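Local atomic coordinates of Serine/threonine protein kinase (Mycobacterium tuberculosis, PDB entry 4ESQ), a protein that probably phosphorylates serine and threonine residues of proteins using ATP as a membrane receptor kinase, of which this chain is the extracellular sensor domain. Residues A[61-73]-A[88-102]. Sequence-based numbering, arbitrary orientation.
Sequences VYAGTGYTAINGL and QAVVAFPTADKARAF
Tyr62 and Phe102 form an offset stack, ring centroids 4.3 Å apart and planes 27° from parallel, with Phe102 CZ over one face of the tyrosine. Phe102 reaches it because CG stands anti to the backbone N (chi1 174°). The packing is tight: Tyr62 CE1 comes within 3.3 Å of Phe102 CE2, while Val91 CG2 touches the tyrosine and Phe93 CZ meets its ring edge. Phe93 is clamped between Tyr67 CB, a CH-pi contact 4.0 Å from the ring centroid, and Ala99 CA on the opposite face. Thr65 OG1 donates to Tyr62 O over 2.7 Å, tying the type II turn 62-65 together. The outer side is looser: a water bridges Thr65 O and Lys98 O, while Thr68 CG2 brushes Pro94 CG. Thr68 N donates almost straight to Ala92 O (2.8 Å, 173°). Strands 69-76 and 84-92 then pair as an antiparallel hairpin: Asn71 and Val90 each donate N to the other's O, and Gly72, with no CB to press on Ala89 CB, brings CA within 3.9 Å of Ala89 CA. Strand 165-173 flanks 84-92, Asp168 OD2 hydrogen-bonding Tyr62 OH; helix 179-192 packs against Val90; through Ala99, helix 96-111 rests on Val161 (strand 154-162) and Val166 (strand 165-173).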
loop_
_atom_site.group_PDB
_atom_site.type_symbol
_atom_site.label_atom_id
_atom_site.label_comp_id
_atom_site.label_asym_id
_atom_site.label_seq_id
_atom_site.Cartn_x
_atom_site.Cartn_y
_atom_site.Cartn_z
ATOM N N VAL A 61 -4.211 7.454 9.338
ATOM C CA VAL A 61 -4.153 6.027 9.594
ATOM C C VAL A 61 -2.956 5.676 10.483
ATOM O O VAL A 61 -3.080 4.878 11.411
ATOM C CB VAL A 61 -4.087 5.252 8.271
ATOM C CG1 VAL A 61 -3.949 3.748 8.529
ATOM C CG2 VAL A 61 -5.329 5.566 7.415
ATOM N N TYR A 62 -1.803 6.279 10.203
ATOM C CA TYR A 62 -0.576 5.949 10.937
ATOM C C TYR A 62 -0.332 6.806 12.180
ATOM O O TYR A 62 0.522 6.481 13.016
ATOM C CB TYR A 62 0.634 6.067 10.013
ATOM C CG TYR A 62 0.867 4.868 9.119
ATOM C CD1 TYR A 62 1.693 3.832 9.528
ATOM C CD2 TYR A 62 0.294 4.787 7.851
ATOM C CE1 TYR A 62 1.933 2.740 8.717
ATOM C CE2 TYR A 62 0.523 3.687 7.038
ATOM C CZ TYR A 62 1.358 2.678 7.478
ATOM O OH TYR A 62 1.594 1.583 6.691
ATOM N N ALA A 63 -1.048 7.921 12.281
ATOM C CA ALA A 63 -0.887 8.805 13.427
ATOM C C ALA A 63 -1.113 8.027 14.719
ATOM O O ALA A 63 -2.084 7.278 14.846
ATOM C CB ALA A 63 -1.847 9.970 13.333
ATOM N N GLY A 64 -0.202 8.192 15.674
ATOM C CA GLY A 64 -0.347 7.547 16.968
ATOM C C GLY A 64 0.128 6.103 17.067
ATOM O O GLY A 64 0.088 5.513 18.144
ATOM N N THR A 65 0.583 5.526 15.958
ATOM C CA THR A 65 0.980 4.114 15.944
ATOM C C THR A 65 2.419 3.846 16.371
ATOM O O THR A 65 2.821 2.685 16.516
ATOM C CB THR A 65 0.832 3.517 14.546
ATOM O OG1 THR A 65 1.720 4.205 13.655
ATOM C CG2 THR A 65 -0.611 3.651 14.061
ATOM N N GLY A 66 3.208 4.901 16.540
ATOM C CA GLY A 66 4.581 4.739 16.987
ATOM C C GLY A 66 5.607 4.569 15.878
ATOM O O GLY A 66 6.794 4.355 16.153
ATOM N N TYR A 67 5.173 4.687 14.625
ATOM C CA TYR A 67 6.104 4.555 13.513
ATOM C C TYR A 67 7.195 5.621 13.626
ATOM O O TYR A 67 6.959 6.707 14.148
ATOM C CB TYR A 67 5.382 4.671 12.169
ATOM C CG TYR A 67 5.080 6.091 11.748
ATOM C CD1 TYR A 67 3.907 6.720 12.149
ATOM C CD2 TYR A 67 5.959 6.798 10.934
ATOM C CE1 TYR A 67 3.627 8.026 11.768
ATOM C CE2 TYR A 67 5.685 8.108 10.544
ATOM C CZ TYR A 67 4.516 8.712 10.972
ATOM O OH TYR A 67 4.215 10.006 10.591
ATOM N N THR A 68 8.386 5.307 13.137
ATOM C CA THR A 68 9.504 6.238 13.252
ATOM C C THR A 68 9.917 6.842 11.914
ATOM O O THR A 68 10.495 7.936 11.867
ATOM C CB THR A 68 10.706 5.559 13.912
ATOM O OG1 THR A 68 11.102 4.425 13.130
ATOM C CG2 THR A 68 10.324 5.089 15.313
ATOM N N ALA A 69 9.624 6.135 10.825
ATOM C CA ALA A 69 10.041 6.596 9.509
ATOM C C ALA A 69 9.262 5.874 8.423
ATOM O O ALA A 69 8.798 4.762 8.624
ATOM C CB ALA A 69 11.538 6.386 9.316
ATOM N N ILE A 70 9.115 6.527 7.279
ATOM C CA ILE A 70 8.450 5.923 6.122
ATOM C C ILE A 70 9.250 6.239 4.861
ATOM O O ILE A 70 9.768 7.351 4.699
ATOM C CB ILE A 70 6.967 6.410 6.002
ATOM C CG1 ILE A 70 6.280 5.882 4.729
ATOM C CG2 ILE A 70 6.888 7.933 6.076
ATOM C CD1 ILE A 70 6.425 6.791 3.491
ATOM N N ASN A 71 9.375 5.254 3.978
ATOM C CA ASN A 71 9.989 5.490 2.679
ATOM C C ASN A 71 9.156 4.842 1.590
ATOM O O ASN A 71 8.811 3.660 1.680
ATOM C CB ASN A 71 11.430 4.966 2.641
ATOM C CG ASN A 71 12.248 5.562 1.495
ATOM O OD1 ASN A 71 12.319 4.998 0.402
ATOM N ND2 ASN A 71 12.884 6.705 1.752
ATOM N N GLY A 72 8.816 5.615 0.563
ATOM C CA GLY A 72 7.973 5.087 -0.497
ATOM C C GLY A 72 8.277 5.629 -1.879
ATOM O O GLY A 72 9.060 6.567 -2.037
ATOM N N LEU A 73 7.626 5.036 -2.874
ATOM C CA LEU A 73 7.748 5.457 -4.271
ATOM C C LEU A 73 6.444 5.221 -5.012
ATOM O O LEU A 73 5.776 4.202 -4.814
ATOM C CB LEU A 73 8.844 4.653 -4.973
ATOM C CG LEU A 73 10.312 4.986 -4.727
ATOM C CD1 LEU A 73 11.194 3.933 -5.409
ATOM C CD2 LEU A 73 10.647 6.401 -5.231
ATOM N N GLN A 88 4.364 1.970 -3.416
ATOM C CA GLN A 88 4.982 1.018 -2.499
ATOM C C GLN A 88 5.666 1.781 -1.388
ATOM O O GLN A 88 6.350 2.765 -1.638
ATOM C CB GLN A 88 6.000 0.122 -3.219
ATOM C CG GLN A 88 6.948 0.877 -4.140
ATOM C CD GLN A 88 8.160 0.043 -4.544
ATOM O OE1 GLN A 88 8.500 -0.946 -3.899
ATOM N NE2 GLN A 88 8.831 0.469 -5.596
ATOM N N ALA A 89 5.470 1.331 -0.156
ATOM C CA ALA A 89 6.076 1.999 0.985
ATOM C C ALA A 89 6.462 1.002 2.061
ATOM O O ALA A 89 5.823 -0.042 2.220
ATOM C CB ALA A 89 5.118 3.025 1.559
ATOM N N VAL A 90 7.515 1.346 2.799
ATOM C CA VAL A 90 7.904 0.607 3.991
ATOM C C VAL A 90 7.945 1.559 5.175
ATOM O O VAL A 90 8.358 2.719 5.058
ATOM C CB VAL A 90 9.251 -0.091 3.819
ATOM C CG1 VAL A 90 9.077 -1.312 2.920
ATOM C CG2 VAL A 90 10.277 0.872 3.224
ATOM N N VAL A 91 7.510 1.064 6.321
ATOM C CA VAL A 91 7.371 1.912 7.491
ATOM C C VAL A 91 8.104 1.251 8.651
ATOM O O VAL A 91 7.834 0.090 8.974
ATOM C CB VAL A 91 5.890 2.127 7.856
ATOM C CG1 VAL A 91 5.774 3.038 9.073
ATOM C CG2 VAL A 91 5.111 2.708 6.657
ATOM N N ALA A 92 9.035 1.981 9.257
ATOM C CA ALA A 92 9.812 1.449 10.376
ATOM C C ALA A 92 9.114 1.740 11.691
ATOM O O ALA A 92 8.537 2.808 11.871
ATOM C CB ALA A 92 11.208 2.044 10.392
ATOM N N PHE A 93 9.183 0.773 12.600
ATOM C CA PHE A 93 8.686 0.920 13.959
ATOM C C PHE A 93 9.832 0.573 14.898
ATOM O O PHE A 93 10.808 -0.027 14.481
ATOM C CB PHE A 93 7.520 -0.035 14.194
ATOM C CG PHE A 93 6.257 0.374 13.494
ATOM C CD1 PHE A 93 6.066 0.096 12.149
ATOM C CD2 PHE A 93 5.259 1.034 14.192
ATOM C CE1 PHE A 93 4.895 0.475 11.507
ATOM C CE2 PHE A 93 4.089 1.420 13.559
ATOM C CZ PHE A 93 3.907 1.138 12.207
ATOM N N PRO A 94 9.722 0.962 16.173
ATOM C CA PRO A 94 10.822 0.689 17.105
ATOM C C PRO A 94 11.034 -0.804 17.338
ATOM O O PRO A 94 12.167 -1.240 17.537
ATOM C CB PRO A 94 10.366 1.367 18.396
ATOM C CG PRO A 94 9.381 2.391 17.965
ATOM C CD PRO A 94 8.699 1.844 16.750
ATOM N N THR A 95 9.950 -1.570 17.294
ATOM C CA THR A 95 9.993 -3.000 17.568
ATOM C C THR A 95 9.076 -3.759 16.626
ATOM O O THR A 95 8.165 -3.183 16.030
ATOM C CB THR A 95 9.504 -3.300 18.988
ATOM O OG1 THR A 95 8.160 -2.823 19.130
ATOM C CG2 THR A 95 10.394 -2.604 20.025
ATOM N N ALA A 96 9.327 -5.058 16.509
ATOM C CA ALA A 96 8.431 -5.971 15.813
ATOM C C ALA A 96 7.021 -5.912 16.397
ATOM O O ALA A 96 6.047 -5.897 15.658
ATOM C CB ALA A 96 8.974 -7.390 15.880
ATOM N N ASP A 97 6.916 -5.868 17.723
ATOM C CA ASP A 97 5.616 -5.814 18.389
ATOM C C ASP A 97 4.726 -4.674 17.884
ATOM O O ASP A 97 3.542 -4.875 17.604
ATOM C CB ASP A 97 5.788 -5.699 19.907
ATOM C CG ASP A 97 6.350 -6.961 20.524
ATOM O OD1 ASP A 97 6.488 -7.965 19.792
ATOM O OD2 ASP A 97 6.642 -6.955 21.738
ATOM N N LYS A 98 5.295 -3.479 17.769
ATOM C CA LYS A 98 4.522 -2.324 17.328
ATOM C C LYS A 98 4.159 -2.428 15.848
ATOM O O LYS A 98 3.050 -2.060 15.451
ATOM C CB LYS A 98 5.261 -1.017 17.637
ATOM C CG LYS A 98 5.259 -0.687 19.132
ATOM C CD LYS A 98 6.125 0.518 19.466
ATOM C CE LYS A 98 6.062 0.833 20.957
ATOM N NZ LYS A 98 6.962 1.963 21.322
ATOM N N ALA A 99 5.091 -2.935 15.042
ATOM C CA ALA A 99 4.817 -3.176 13.626
ATOM C C ALA A 99 3.669 -4.173 13.463
ATOM O O ALA A 99 2.736 -3.950 12.688
ATOM C CB ALA A 99 6.069 -3.682 12.913
ATOM N N ARG A 100 3.733 -5.282 14.190
ATOM C CA ARG A 100 2.677 -6.289 14.095
ATOM C C ARG A 100 1.320 -5.761 14.573
ATOM O O ARG A 100 0.278 -6.062 13.988
ATOM C CB ARG A 100 3.063 -7.540 14.885
ATOM C CG ARG A 100 4.381 -8.122 14.433
ATOM C CD ARG A 100 4.235 -9.523 13.902
ATOM N NE ARG A 100 5.330 -9.847 12.996
ATOM C CZ ARG A 100 5.315 -10.856 12.132
ATOM N NH1 ARG A 100 6.361 -11.056 11.339
ATOM N NH2 ARG A 100 4.253 -11.655 12.058
ATOM N N ALA A 101 1.335 -4.973 15.643
ATOM C CA ALA A 101 0.101 -4.424 16.186
ATOM C C ALA A 101 -0.598 -3.552 15.146
ATOM O O ALA A 101 -1.827 -3.552 15.048
ATOM C CB ALA A 101 0.384 -3.633 17.448
ATOM N N PHE A 102 0.188 -2.811 14.364
ATOM C CA PHE A 102 -0.405 -1.952 13.345
ATOM C C PHE A 102 -1.072 -2.758 12.231
ATOM O O PHE A 102 -2.139 -2.389 11.748
ATOM C CB PHE A 102 0.609 -0.970 12.743
ATOM C CG PHE A 102 0.040 -0.178 11.596
ATOM C CD1 PHE A 102 -0.864 0.849 11.830
ATOM C CD2 PHE A 102 0.366 -0.491 10.287
ATOM C CE1 PHE A 102 -1.423 1.563 10.774
ATOM C CE2 PHE A 102 -0.176 0.217 9.228
ATOM C CZ PHE A 102 -1.071 1.249 9.465
HETATM O O HOH W 1 1.612 0.132 16.507
HETATM O O HOH W 2 6.904 2.380 -6.987
#